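Local coordinates for protein beta-glucoside phosphorylase BglX (Unidentified, PDB 5VQE) that probably transfers glucosyl residues from beta-glucosides to phosphate by way of a covalent glycosyl-enzyme intermediate, as a member of glycoside hydrolase family 3, at residues L284-T290 against G312-F318; P505-L509 against V520-T525. All blocks are in the same frame, centred on the assembly; numbering follows the deposited sequence.

Contact 1: residues L284-T290 against G312-F318. With G2F (2-deoxy-2-fluoro-alpha-D-glucopyranose), chain B.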
ATOM      1  N   LEU A 284       4.494   2.468 -18.288  1.00 10.77           N
ATOM      2  CA  LEU A 284       4.938   3.715 -17.675  1.00 14.01           C
ATOM      3  C   LEU A 284       5.698   3.441 -16.382  1.00 14.06           C
ATOM      4  O   LEU A 284       5.230   2.687 -15.522  1.00 12.95           O
ATOM      5  CB  LEU A 284       3.726   4.606 -17.395  1.00 11.04           C
ATOM      6  CG  LEU A 284       3.910   6.098 -17.071  1.00 15.17           C
ATOM      7  CD1 LEU A 284       2.570   6.778 -17.015  1.00 20.37           C
ATOM      8  CD2 LEU A 284       4.586   6.335 -15.731  1.00 22.92           C
ATOM      9  N   ILE A 285       6.853   4.082 -16.225  1.00 11.31           N
ATOM     10  CA  ILE A 285       7.638   4.007 -14.996  1.00 11.62           C
ATOM     11  C   ILE A 285       7.504   5.337 -14.265  1.00 11.15           C
ATOM     12  O   ILE A 285       7.807   6.396 -14.827  1.00 11.81           O
ATOM     13  CB  ILE A 285       9.118   3.698 -15.278  1.00  9.57           C
ATOM     14  CG1 ILE A 285       9.284   2.332 -15.937  1.00 12.28           C
ATOM     15  CG2 ILE A 285       9.923   3.747 -13.985  1.00  8.62           C
ATOM     16  CD1 ILE A 285      10.693   2.056 -16.424  1.00 14.87           C
ATOM     17  N   CYS A 286       7.064   5.292 -13.015  1.00  9.85           N
ATOM     18  CA  CYS A 286       7.051   6.477 -12.168  1.00  9.13           C
ATOM     19  C   CYS A 286       7.914   6.223 -10.943  1.00 10.59           C
ATOM     20  O   CYS A 286       8.133   5.075 -10.544  1.00 11.51           O
ATOM     21  CB  CYS A 286       5.630   6.874 -11.750  1.00 13.52           C
ATOM     22  SG  CYS A 286       4.776   5.686 -10.687  1.00 13.40           S
ATOM     23  N   THR A 287       8.434   7.300 -10.366  1.00 11.43           N
ATOM     24  CA  THR A 287       9.190   7.160  -9.136  1.00  9.19           C
ATOM     25  C   THR A 287       8.239   7.060  -7.950  1.00  9.58           C
ATOM     26  O   THR A 287       7.066   7.437  -8.020  1.00 11.75           O
ATOM     27  CB  THR A 287      10.156   8.329  -8.922  1.00 11.57           C
ATOM     28  OG1 THR A 287       9.436   9.522  -8.594  1.00 10.81           O
ATOM     29  CG2 THR A 287      10.993   8.602 -10.174  1.00 12.43           C
ATOM     30  N   ASP A 288       8.752   6.501  -6.862  1.00 11.08           N
ATOM     31  CA  ASP A 288       8.115   6.713  -5.579  1.00 13.19           C
ATOM     32  C   ASP A 288       8.324   8.167  -5.172  1.00 10.96           C
ATOM     33  O   ASP A 288       9.163   8.875  -5.738  1.00 12.92           O
ATOM     34  CB  ASP A 288       8.687   5.755  -4.539  1.00 13.01           C
ATOM     35  CG  ASP A 288       7.874   5.723  -3.265  1.00 18.89           C
ATOM     36  OD1 ASP A 288       6.635   5.978  -3.325  1.00 14.16           O
ATOM     37  OD2 ASP A 288       8.500   5.436  -2.233  1.00 18.36           O
ATOM     38  N   ALA A 289       7.534   8.613  -4.194  1.00 11.79           N
ATOM     39  CA  ALA A 289       7.516  10.018  -3.787  1.00 12.76           C
ATOM     40  C   ALA A 289       8.925  10.564  -3.568  1.00 12.13           C
ATOM     41  O   ALA A 289       9.710  10.001  -2.796  1.00 12.38           O
ATOM     42  CB  ALA A 289       6.685  10.166  -2.507  1.00 15.72           C
ATOM     43  N   THR A 290       9.236  11.683  -4.233  1.00 11.79           N
ATOM     44  CA  THR A 290      10.609  12.182  -4.298  1.00 10.62           C
ATOM     45  C   THR A 290      11.031  12.990  -3.078  1.00 13.25           C
ATOM     46  O   THR A 290      12.201  13.379  -3.000  1.00 11.83           O
ATOM     47  CB  THR A 290      10.820  13.053  -5.538  1.00 12.82           C
ATOM     48  OG1 THR A 290      10.156  14.309  -5.361  1.00 12.60           O
ATOM     49  CG2 THR A 290      10.306  12.360  -6.809  1.00 15.48           C
ATOM     50  N   GLY A 312      15.536   6.506 -16.929  1.00 11.39           N
ATOM     51  CA  GLY A 312      14.480   5.585 -17.305  1.00 11.82           C
ATOM     52  C   GLY A 312      13.112   5.826 -16.702  1.00 11.30           C
ATOM     53  O   GLY A 312      12.137   5.196 -17.121  1.00 13.34           O
ATOM     54  N   ALA A 313      13.014   6.720 -15.724  1.00 10.40           N
ATOM     55  CA  ALA A 313      11.714   7.075 -15.172  1.00 11.93           C
ATOM     56  C   ALA A 313      10.967   7.980 -16.141  1.00 10.59           C
ATOM     57  O   ALA A 313      11.555   8.869 -16.759  1.00 11.66           O
ATOM     58  CB  ALA A 313      11.879   7.770 -13.824  1.00 12.65           C
ATOM     59  N   ASP A 314       9.665   7.741 -16.283  1.00 11.44           N
ATOM     60  CA  ASP A 314       8.831   8.598 -17.114  1.00 12.22           C
ATOM     61  C   ASP A 314       8.193   9.729 -16.328  1.00 11.20           C
ATOM     62  O   ASP A 314       7.885  10.781 -16.909  1.00 10.11           O
ATOM     63  CB  ASP A 314       7.728   7.774 -17.789  1.00 12.13           C
ATOM     64  CG  ASP A 314       8.281   6.674 -18.670  1.00 15.42           C
ATOM     65  OD1 ASP A 314       9.215   6.954 -19.457  1.00 13.15           O
ATOM     66  OD2 ASP A 314       7.789   5.527 -18.566  1.00 13.63           O
ATOM     67  N   MET A 315       8.000   9.544 -15.025  1.00 10.17           N
ATOM     68  CA  MET A 315       7.297  10.519 -14.205  1.00 12.44           C
ATOM     69  C   MET A 315       7.903  10.605 -12.813  1.00 14.16           C
ATOM     70  O   MET A 315       8.253   9.586 -12.202  1.00 11.01           O
ATOM     71  CB  MET A 315       5.812  10.147 -14.139  1.00 11.37           C
ATOM     72  CG  MET A 315       4.974  10.960 -13.196  1.00 17.84           C
ATOM     73  SD  MET A 315       3.194  10.737 -13.460  1.00 23.14           S
ATOM     74  CE  MET A 315       3.066  10.416 -15.183  1.00 11.90           C
ATOM     75  N   LEU A 316       8.025  11.843 -12.325  1.00 11.24           N
ATOM     76  CA  LEU A 316       8.450  12.128 -10.964  1.00 10.97           C
ATOM     77  C   LEU A 316       7.218  12.295 -10.096  1.00 13.77           C
ATOM     78  O   LEU A 316       6.329  13.093 -10.418  1.00 11.76           O
ATOM     79  CB  LEU A 316       9.294  13.404 -10.906  1.00 11.56           C
ATOM     80  CG  LEU A 316      10.640  13.357 -11.631  1.00 18.90           C
ATOM     81  CD1 LEU A 316      11.103  14.756 -12.009  1.00 19.56           C
ATOM     82  CD2 LEU A 316      11.679  12.694 -10.762  1.00 17.00           C
ATOM     83  N   THR A 317       7.166  11.555  -8.997  1.00 12.31           N
ATOM     84  CA  THR A 317       6.001  11.565  -8.115  1.00 13.17           C
ATOM     85  C   THR A 317       6.256  12.555  -6.980  1.00 11.80           C
ATOM     86  O   THR A 317       7.003  12.271  -6.039  1.00 12.40           O
ATOM     87  CB  THR A 317       5.711  10.160  -7.607  1.00 11.77           C
ATOM     88  OG1 THR A 317       5.510   9.307  -8.741  1.00 10.23           O
ATOM     89  CG2 THR A 317       4.464  10.135  -6.730  1.00 11.68           C
ATOM     90  N   PHE A 318       5.653  13.734  -7.105  1.00 12.72           N
ATOM     91  CA  PHE A 318       5.606  14.763  -6.071  1.00 12.50           C
ATOM     92  C   PHE A 318       6.841  15.644  -6.110  1.00 15.48           C
ATOM     93  O   PHE A 318       7.917  15.212  -6.540  1.00 13.49           O
ATOM     94  CB  PHE A 318       5.465  14.182  -4.659  1.00 13.16           C
ATOM     95  CG  PHE A 318       4.296  13.264  -4.490  1.00 14.42           C
ATOM     96  CD1 PHE A 318       3.258  13.255  -5.410  1.00 14.51           C
ATOM     97  CD2 PHE A 318       4.232  12.407  -3.399  1.00 15.23           C
ATOM     98  CE1 PHE A 318       2.178  12.396  -5.247  1.00 16.96           C
ATOM     99  CE2 PHE A 318       3.156  11.547  -3.235  1.00 14.74           C
ATOM    100  CZ  PHE A 318       2.128  11.550  -4.152  1.00 12.95           C
TER
HETATM  101  C1  G2F B 601       5.959   6.211  -2.119  1.00 13.43           C
HETATM  102  C2  G2F B 601       5.456   4.876  -1.480  1.00 16.96           C
HETATM  103  C3  G2F B 601       4.402   4.252  -2.443  1.00 11.41           C
HETATM  104  C4  G2F B 601       3.284   5.307  -2.707  1.00 13.57           C
HETATM  105  C5  G2F B 601       3.954   6.589  -3.309  1.00 12.95           C
HETATM  106  C6  G2F B 601       2.883   7.730  -3.533  1.00 13.96           C
HETATM  107  O3  G2F B 601       3.784   3.190  -1.764  1.00 11.73           O
HETATM  108  O4  G2F B 601       2.442   4.784  -3.701  1.00  9.24           O
HETATM  109  O5  G2F B 601       4.887   7.088  -2.366  1.00 12.31           O
HETATM  110  O6  G2F B 601       2.181   7.918  -2.337  1.00 14.50           O
HETATM  111  F2  G2F B 601       6.485   4.013  -1.340  1.00 13.36           F

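Contact 2: residues P505-L509 against V520-T525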
ATOM      1  N   PRO A 505      -5.460 -17.263  32.372  1.00 19.40           N
ATOM      2  CA  PRO A 505      -5.521 -17.530  30.928  1.00 16.42           C
ATOM      3  C   PRO A 505      -5.445 -16.241  30.125  1.00 14.23           C
ATOM      4  O   PRO A 505      -6.107 -15.249  30.443  1.00 14.56           O
ATOM      5  CB  PRO A 505      -6.873 -18.229  30.758  1.00 19.74           C
ATOM      6  CG  PRO A 505      -7.132 -18.870  32.083  1.00 19.25           C
ATOM      7  CD  PRO A 505      -6.573 -17.911  33.095  1.00 19.05           C
ATOM      8  N   THR A 506      -4.614 -16.248  29.083  1.00 14.32           N
ATOM      9  CA  THR A 506      -4.376 -15.062  28.270  1.00 12.98           C
ATOM     10  C   THR A 506      -4.537 -15.403  26.792  1.00 14.25           C
ATOM     11  O   THR A 506      -3.946 -16.373  26.301  1.00 14.94           O
ATOM     12  CB  THR A 506      -2.979 -14.487  28.547  1.00 20.59           C
ATOM     13  OG1 THR A 506      -2.886 -14.107  29.924  1.00 17.04           O
ATOM     14  CG2 THR A 506      -2.707 -13.261  27.695  1.00 18.94           C
ATOM     15  N   LEU A 507      -5.338 -14.599  26.098  1.00 15.14           N
ATOM     16  CA  LEU A 507      -5.589 -14.735  24.669  1.00 18.24           C
ATOM     17  C   LEU A 507      -5.087 -13.482  23.966  1.00 12.28           C
ATOM     18  O   LEU A 507      -5.384 -12.367  24.405  1.00 13.64           O
ATOM     19  CB  LEU A 507      -7.087 -14.933  24.417  1.00 17.17           C
ATOM     20  CG  LEU A 507      -7.609 -14.824  22.982  1.00 17.75           C
ATOM     21  CD1 LEU A 507      -7.088 -15.974  22.150  1.00 16.43           C
ATOM     22  CD2 LEU A 507      -9.134 -14.812  22.998  1.00 17.55           C
ATOM     23  N   PHE A 508      -4.327 -13.659  22.882  1.00 14.34           N
ATOM     24  CA  PHE A 508      -3.708 -12.544  22.166  1.00 13.60           C
ATOM     25  C   PHE A 508      -4.242 -12.494  20.737  1.00 13.17           C
ATOM     26  O   PHE A 508      -4.130 -13.475  19.998  1.00 14.86           O
ATOM     27  CB  PHE A 508      -2.179 -12.664  22.157  1.00 14.34           C
ATOM     28  CG  PHE A 508      -1.483 -11.395  21.756  1.00 17.34           C
ATOM     29  CD1 PHE A 508      -1.404 -11.018  20.426  1.00 19.36           C
ATOM     30  CD2 PHE A 508      -0.926 -10.564  22.713  1.00 17.52           C
ATOM     31  CE1 PHE A 508      -0.777  -9.840  20.063  1.00 17.45           C
ATOM     32  CE2 PHE A 508      -0.300  -9.393  22.353  1.00 19.90           C
ATOM     33  CZ  PHE A 508      -0.226  -9.032  21.029  1.00 17.61           C
ATOM     34  N   LEU A 509      -4.823 -11.354  20.364  1.00 13.60           N
ATOM     35  CA  LEU A 509      -5.371 -11.117  19.035  1.00 12.32           C
ATOM     36  C   LEU A 509      -4.593  -9.987  18.374  1.00 14.59           C
ATOM     37  O   LEU A 509      -4.573  -8.864  18.890  1.00 15.59           O
ATOM     38  CB  LEU A 509      -6.850 -10.736  19.112  1.00 14.57           C
ATOM     39  CG  LEU A 509      -7.769 -11.599  19.977  1.00 15.94           C
ATOM     40  CD1 LEU A 509      -9.138 -10.943  20.075  1.00 15.63           C
ATOM     41  CD2 LEU A 509      -7.880 -13.003  19.418  1.00 18.11           C
ATOM     42  N   VAL A 520       5.523 -11.513  22.256  1.00 24.19           N
ATOM     43  CA  VAL A 520       4.731 -12.200  23.277  1.00 21.20           C
ATOM     44  C   VAL A 520       4.832 -13.707  23.055  1.00 22.70           C
ATOM     45  O   VAL A 520       3.807 -14.394  22.935  1.00 21.35           O
ATOM     46  CB  VAL A 520       3.269 -11.716  23.279  1.00 20.46           C
ATOM     47  CG1 VAL A 520       3.211 -10.221  23.576  1.00 24.06           C
ATOM     48  CG2 VAL A 520       2.557 -12.013  21.949  1.00 24.99           C
ATOM     49  N   PRO A 521       6.040 -14.269  23.030  1.00 24.08           N
ATOM     50  CA  PRO A 521       6.169 -15.711  22.777  1.00 21.18           C
ATOM     51  C   PRO A 521       5.584 -16.578  23.875  1.00 23.74           C
ATOM     52  O   PRO A 521       5.291 -17.751  23.618  1.00 22.22           O
ATOM     53  CB  PRO A 521       7.686 -15.909  22.661  1.00 22.27           C
ATOM     54  CG  PRO A 521       8.255 -14.823  23.502  1.00 22.36           C
ATOM     55  CD  PRO A 521       7.347 -13.640  23.289  1.00 27.94           C
ATOM     56  N   MET A 522       5.409 -16.041  25.086  1.00 21.64           N
ATOM     57  CA  MET A 522       4.825 -16.794  26.191  1.00 21.11           C
ATOM     58  C   MET A 522       3.342 -17.089  25.991  1.00 18.99           C
ATOM     59  O   MET A 522       2.794 -17.951  26.689  1.00 16.54           O
ATOM     60  CB  MET A 522       5.023 -16.021  27.500  1.00 21.31           C
ATOM     61  CG  MET A 522       4.159 -14.751  27.657  1.00 19.91           C
ATOM     62  SD  MET A 522       4.636 -13.360  26.608  1.00 21.32           S
ATOM     63  CE  MET A 522       6.080 -12.740  27.465  1.00 17.20           C
ATOM     64  N   VAL A 523       2.684 -16.381  25.074  1.00 20.05           N
ATOM     65  CA  VAL A 523       1.245 -16.518  24.886  1.00 18.26           C
ATOM     66  C   VAL A 523       0.941 -17.886  24.298  1.00 15.86           C
ATOM     67  O   VAL A 523       1.626 -18.354  23.378  1.00 17.51           O
ATOM     68  CB  VAL A 523       0.728 -15.378  23.988  1.00 18.25           C
ATOM     69  CG1 VAL A 523      -0.623 -15.700  23.391  1.00 23.12           C
ATOM     70  CG2 VAL A 523       0.638 -14.070  24.792  1.00 15.03           C
ATOM     71  N   LYS A 524      -0.098 -18.535  24.828  1.00 16.62           N
ATOM     72  CA  LYS A 524      -0.439 -19.900  24.451  1.00 18.06           C
ATOM     73  C   LYS A 524      -1.538 -19.976  23.398  1.00 18.23           C
ATOM     74  O   LYS A 524      -1.662 -21.011  22.732  1.00 22.60           O
ATOM     75  CB  LYS A 524      -0.887 -20.701  25.686  1.00 20.93           C
ATOM     76  CG  LYS A 524       0.115 -20.725  26.843  1.00 23.77           C
ATOM     77  CD  LYS A 524      -0.348 -21.691  27.940  1.00 29.95           C
ATOM     78  CE  LYS A 524       0.404 -21.508  29.260  1.00 37.75           C
ATOM     79  NZ  LYS A 524       1.885 -21.508  29.096  1.00 43.17           N
ATOM     80  N   THR A 525      -2.343 -18.927  23.248  1.00 16.18           N
ATOM     81  CA  THR A 525      -3.362 -18.853  22.204  1.00 20.35           C
ATOM     82  C   THR A 525      -3.193 -17.532  21.466  1.00 16.75           C
ATOM     83  O   THR A 525      -3.241 -16.462  22.082  1.00 14.37           O
ATOM     84  CB  THR A 525      -4.774 -18.978  22.789  1.00 18.04           C
ATOM     85  OG1 THR A 525      -4.835 -20.130  23.637  1.00 20.24           O
ATOM     86  CG2 THR A 525      -5.801 -19.143  21.676  1.00 21.62           C
TER
HETATM   87  O   HOH W   1      -1.411 -17.262  27.099  1.00 18.82           O

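Contact 1: residues L284-T290 against G312-F318
Cys286 and Met315 form a single beta bridge that joins neighbouring strands of the TIM-barrel-like N-terminal domain of this family 3 enzyme. Thr287 N, bonded to Met315 O at 2.9 Å, keeps the two backbones together. Asp314, in the loop leading into strand 316-317, places its CB 3.3 Å from Ile285 O, with Leu284 CD2 on its flank. Its CG lies anti to the carbonyl carbon (chi1 -60°), 3.8 Å from Ile285 N. OD2 is thereby brought to Ile285 N and takes its hydrogen at 2.9 Å in a nearly straight bond (173°), on the anti side of the carboxylate and 28° out of its plane. Arg276 also pairs with OD2, while OD1 goes to Arg342, so two arginines fix the rotation of the group. Nearer the pocket, Thr317 OG1 donates to Thr287 O at 2.5 Å, and Thr317 N donates to Thr287 OG1. This twofold grip holds the backbone just before Asp288, whose OD1 is covalently bound to C1 of the fluoroglucose, as expected for a trapped glycosyl-enzyme. Phe318 comes beside the sugar with CE2 3.8 Å from its C6, and Ala289 CB sits obliquely against the same ring, 3.4 Å from Phe318 CD2.

Contact 2: residues P505-L509 against V520-T525
A direct backbone hydrogen bond ties the two segments together: Phe508 N donates to Thr525 O at 3.1 Å, with an N-H...O angle of 162° and the donor tilted 20° from the carbonyl plane. A water adds a second, indirect polar link. It donates to Thr506 O at 2.8 Å and accepts from Lys524 N, joining the segments two residues before Phe508 and one before Thr525. The hydroxyl of Thr525 turns to Gln399, which leaves its methyl for the apolar side of the contact.

Residues 506-509 lie on an inner strand of the six-stranded mixed sheet in the C-terminal part of the chain, and Thr525 opens the parallel strand beside it. The connection between them contains no helix; it includes a type I turn from Val520 to Val523, closed by Val523 N on Val520 O, that brings both valines back to the first strand.

Among the apolar contacts, Leu507 CD1 presses tightly on Thr525 CG2 at 3.5 Å. Val523 CG1 meets Phe508 CB at 3.6 Å, close to the root of the side chain, and Val523 CG2 comes obliquely to the ring. The Phe508 ring, with CG anti to the backbone N (chi1 -165°), reaches Val520, whose CG2 makes a CH-pi contact over one face, 3.9 Å from the ring centroid, while Val520 CG1 lies near CE2. Were Phe508 an alanine, Val520 CG2 would probably lose the ring face it packs on, and a gap would be likely to open between turn and sheet. The same ring also meets those of Tyr472 and Tyr526, nearly parallel to both.

The contacts follow one another along the chain, contact 1 closing before contact 2 opens, and lie on opposite sides of its centre. Their own centres are 44 Å apart, their nearest atoms about 29 Å, and they share no sheet. Contact 1 joins strands 284-287 and 316-317 late in the barrel; 316-317 in turn runs beside the early strand 38-42, so the pairing belongs to the closing of the barrel, and the sugar lies at the C-terminal end of strand 284-287. Contact 2 belongs to the separate mixed sheet, where strand 525-528 lies between 506-510 and 393-397. One thus shapes the glucose pocket, whereas the other is structural packing within a sheet remote from the bound sugar.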